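Local coordinates for protein DotI (Legionella pneumophila, PDB 3WZ4) that forms part of an inner-membrane complex essential for type IVB secretion, this chain being the protein's periplasmic domain, at residues T118-T122 against L123-R127. Numbering follows the deposited sequence.
Sequences TRVST and LNSPR
An ST motif at Ser121 begins the turn of the loop that joins strand 106-119 to its antiparallel neighbour, strand 129-138. Ser121 OG, set anti to its own N by a chi1 of 173°, swings forward along the chain and accepts a bond from Leu123 N (3.2 Å). The same oxygen also lies 3.2 Å from Leu123 CG, since chi1 of the leucine turns CG to the side of its own N, the atom the hydroxyl binds. Ser121 O takes two further amides: Asn124 N at 3.2 Å, closing a type I beta turn over Thr122 and Leu123, and Ser125 N at 3.1 Å, closing a wider alpha turn. Ser125 N approaches in the carbonyl plane, whereas Asn124 N sits above it, 54° out. Together these bonds probably hold the reversal in an exposed hairpin connection of this curved sheet, in a domain of the NTF2-like clan, with Val120 and Gly128 still paired through their backbones toward the strands. At the end of the alpha turn the carbonyl of Ser125 comes back to Thr122, whose CA lies 3.3 Å from Ser125 O in a CA-H...O contact, 172° at the hydrogen. On the strand side, Val120 CG2 rests on Ser125 CB at 3.8 Å.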
ATOM      1  N   THR A 118      -4.349 -11.684  -1.301  1.00 11.42           N
ATOM      2  CA  THR A 118      -5.075 -12.942  -1.185  1.00 14.95           C
ATOM      3  C   THR A 118      -6.587 -12.757  -1.255  1.00 16.82           C
ATOM      4  O   THR A 118      -7.125 -11.742  -0.814  1.00 13.87           O
ATOM      5  CB  THR A 118      -4.728 -13.671   0.125  1.00 18.19           C
ATOM      6  OG1 THR A 118      -5.199 -12.904   1.239  1.00 25.31           O
ATOM      7  CG2 THR A 118      -3.224 -13.857   0.247  1.00 20.37           C
ATOM      8  N   ARG A 119      -7.265 -13.750  -1.819  1.00 16.76           N
ATOM      9  CA  ARG A 119      -8.719 -13.763  -1.836  1.00 21.81           C
ATOM     10  C   ARG A 119      -9.249 -13.943  -0.421  1.00 23.24           C
ATOM     11  O   ARG A 119      -8.769 -14.793   0.325  1.00 26.55           O
ATOM     12  CB  ARG A 119      -9.230 -14.899  -2.718  1.00 26.55           C
ATOM     13  CG  ARG A 119      -8.798 -14.801  -4.164  1.00 28.09           C
ATOM     14  CD  ARG A 119     -10.002 -14.650  -5.074  1.00 32.98           C
ATOM     15  NE  ARG A 119     -11.048 -15.615  -4.749  1.00 37.02           N
ATOM     16  CZ  ARG A 119     -12.214 -15.689  -5.380  1.00 45.76           C
ATOM     17  NH1 ARG A 119     -12.486 -14.856  -6.378  1.00 45.64           N
ATOM     18  NH2 ARG A 119     -13.110 -16.598  -5.015  1.00 46.32           N
ATOM     19  N   VAL A 120     -10.234 -13.132  -0.056  1.00 22.53           N
ATOM     20  CA  VAL A 120     -10.890 -13.256   1.237  1.00 24.24           C
ATOM     21  C   VAL A 120     -12.400 -13.244   1.041  1.00 31.44           C
ATOM     22  O   VAL A 120     -12.885 -13.110  -0.084  1.00 25.50           O
ATOM     23  CB  VAL A 120     -10.482 -12.122   2.202  1.00 25.93           C
ATOM     24  CG1 VAL A 120      -9.013 -12.247   2.578  1.00 23.21           C
ATOM     25  CG2 VAL A 120     -10.772 -10.759   1.581  1.00 25.13           C
ATOM     26  N   SER A 121     -13.140 -13.387   2.135  1.00 29.71           N
ATOM     27  CA  SER A 121     -14.596 -13.420   2.071  1.00 31.92           C
ATOM     28  C   SER A 121     -15.178 -12.038   1.790  1.00 33.59           C
ATOM     29  O   SER A 121     -14.815 -11.060   2.443  1.00 34.79           O
ATOM     30  CB  SER A 121     -15.172 -13.976   3.374  1.00 32.94           C
ATOM     31  OG  SER A 121     -16.584 -13.873   3.389  1.00 40.25           O
ATOM     32  N   THR A 122     -16.083 -11.963   0.817  1.00 30.85           N
ATOM     33  CA  THR A 122     -16.744 -10.702   0.488  1.00 34.76           C
ATOM     34  C   THR A 122     -17.648 -10.234   1.626  1.00 34.95           C
ATOM     35  O   THR A 122     -18.097  -9.089   1.643  1.00 35.86           O
ATOM     36  CB  THR A 122     -17.571 -10.808  -0.814  1.00 34.83           C
ATOM     37  OG1 THR A 122     -18.244 -12.073  -0.855  1.00 42.09           O
ATOM     38  CG2 THR A 122     -16.671 -10.685  -2.032  1.00 39.66           C
ATOM     39  N   LEU A 123     -17.909 -11.127   2.576  1.00 35.16           N
ATOM     40  CA  LEU A 123     -18.748 -10.802   3.725  1.00 39.19           C
ATOM     41  C   LEU A 123     -18.115  -9.713   4.585  1.00 38.62           C
ATOM     42  O   LEU A 123     -18.817  -8.954   5.252  1.00 35.05           O
ATOM     43  CB  LEU A 123     -19.000 -12.048   4.578  1.00 35.65           C
ATOM     44  CG  LEU A 123     -19.649 -13.250   3.891  1.00 39.09           C
ATOM     45  CD1 LEU A 123     -19.773 -14.416   4.863  1.00 32.51           C
ATOM     46  CD2 LEU A 123     -21.007 -12.875   3.315  1.00 37.78           C
ATOM     47  N   ASN A 124     -16.786  -9.644   4.563  1.00 36.93           N
ATOM     48  CA  ASN A 124     -16.051  -8.676   5.372  1.00 36.81           C
ATOM     49  C   ASN A 124     -15.237  -7.702   4.526  1.00 35.52           C
ATOM     50  O   ASN A 124     -14.854  -6.627   4.991  1.00 36.88           O
ATOM     51  CB  ASN A 124     -15.143  -9.396   6.368  1.00 31.44           C
ATOM     52  CG  ASN A 124     -15.909 -10.355   7.259  1.00 32.83           C
ATOM     53  OD1 ASN A 124     -17.016 -10.054   7.707  1.00 34.66           O
ATOM     54  ND2 ASN A 124     -15.327 -11.520   7.510  1.00 34.64           N
ATOM     55  N   SER A 125     -14.976  -8.087   3.282  1.00 37.44           N
ATOM     56  CA  SER A 125     -14.252  -7.237   2.347  1.00 33.48           C
ATOM     57  C   SER A 125     -14.907  -7.330   0.978  1.00 36.33           C
ATOM     58  O   SER A 125     -14.585  -8.223   0.194  1.00 35.97           O
ATOM     59  CB  SER A 125     -12.786  -7.661   2.259  1.00 37.38           C
ATOM     60  OG  SER A 125     -12.039  -6.755   1.465  1.00 41.18           O
ATOM     61  N   PRO A 126     -15.829  -6.402   0.689  1.00 36.45           N
ATOM     62  CA  PRO A 126     -16.630  -6.390  -0.542  1.00 41.48           C
ATOM     63  C   PRO A 126     -15.800  -6.601  -1.810  1.00 38.23           C
ATOM     64  O   PRO A 126     -16.313  -7.128  -2.798  1.00 39.41           O
ATOM     65  CB  PRO A 126     -17.243  -4.987  -0.537  1.00 47.21           C
ATOM     66  CG  PRO A 126     -17.344  -4.637   0.906  1.00 42.75           C
ATOM     67  CD  PRO A 126     -16.132  -5.248   1.555  1.00 36.61           C
ATOM     68  N   ARG A 127     -14.536  -6.196  -1.782  1.00 35.01           N
ATOM     69  CA  ARG A 127     -13.671  -6.352  -2.946  1.00 33.90           C
ATOM     70  C   ARG A 127     -13.326  -7.820  -3.195  1.00 34.62           C
ATOM     71  O   ARG A 127     -13.070  -8.223  -4.330  1.00 34.34           O
ATOM     72  CB  ARG A 127     -12.397  -5.524  -2.786  1.00 34.63           C
ATOM     73  CG  ARG A 127     -11.567  -5.421  -4.053  1.00 35.71           C
ATOM     74  CD  ARG A 127     -12.413  -4.955  -5.233  1.00 37.96           C
ATOM     75  NE  ARG A 127     -11.616  -4.811  -6.449  1.00 40.44           N
ATOM     76  CZ  ARG A 127     -11.270  -5.820  -7.243  1.00 37.98           C
ATOM     77  NH1 ARG A 127     -11.651  -7.058  -6.956  1.00 37.51           N
ATOM     78  NH2 ARG A 127     -10.540  -5.590  -8.327  1.00 33.78           N
TER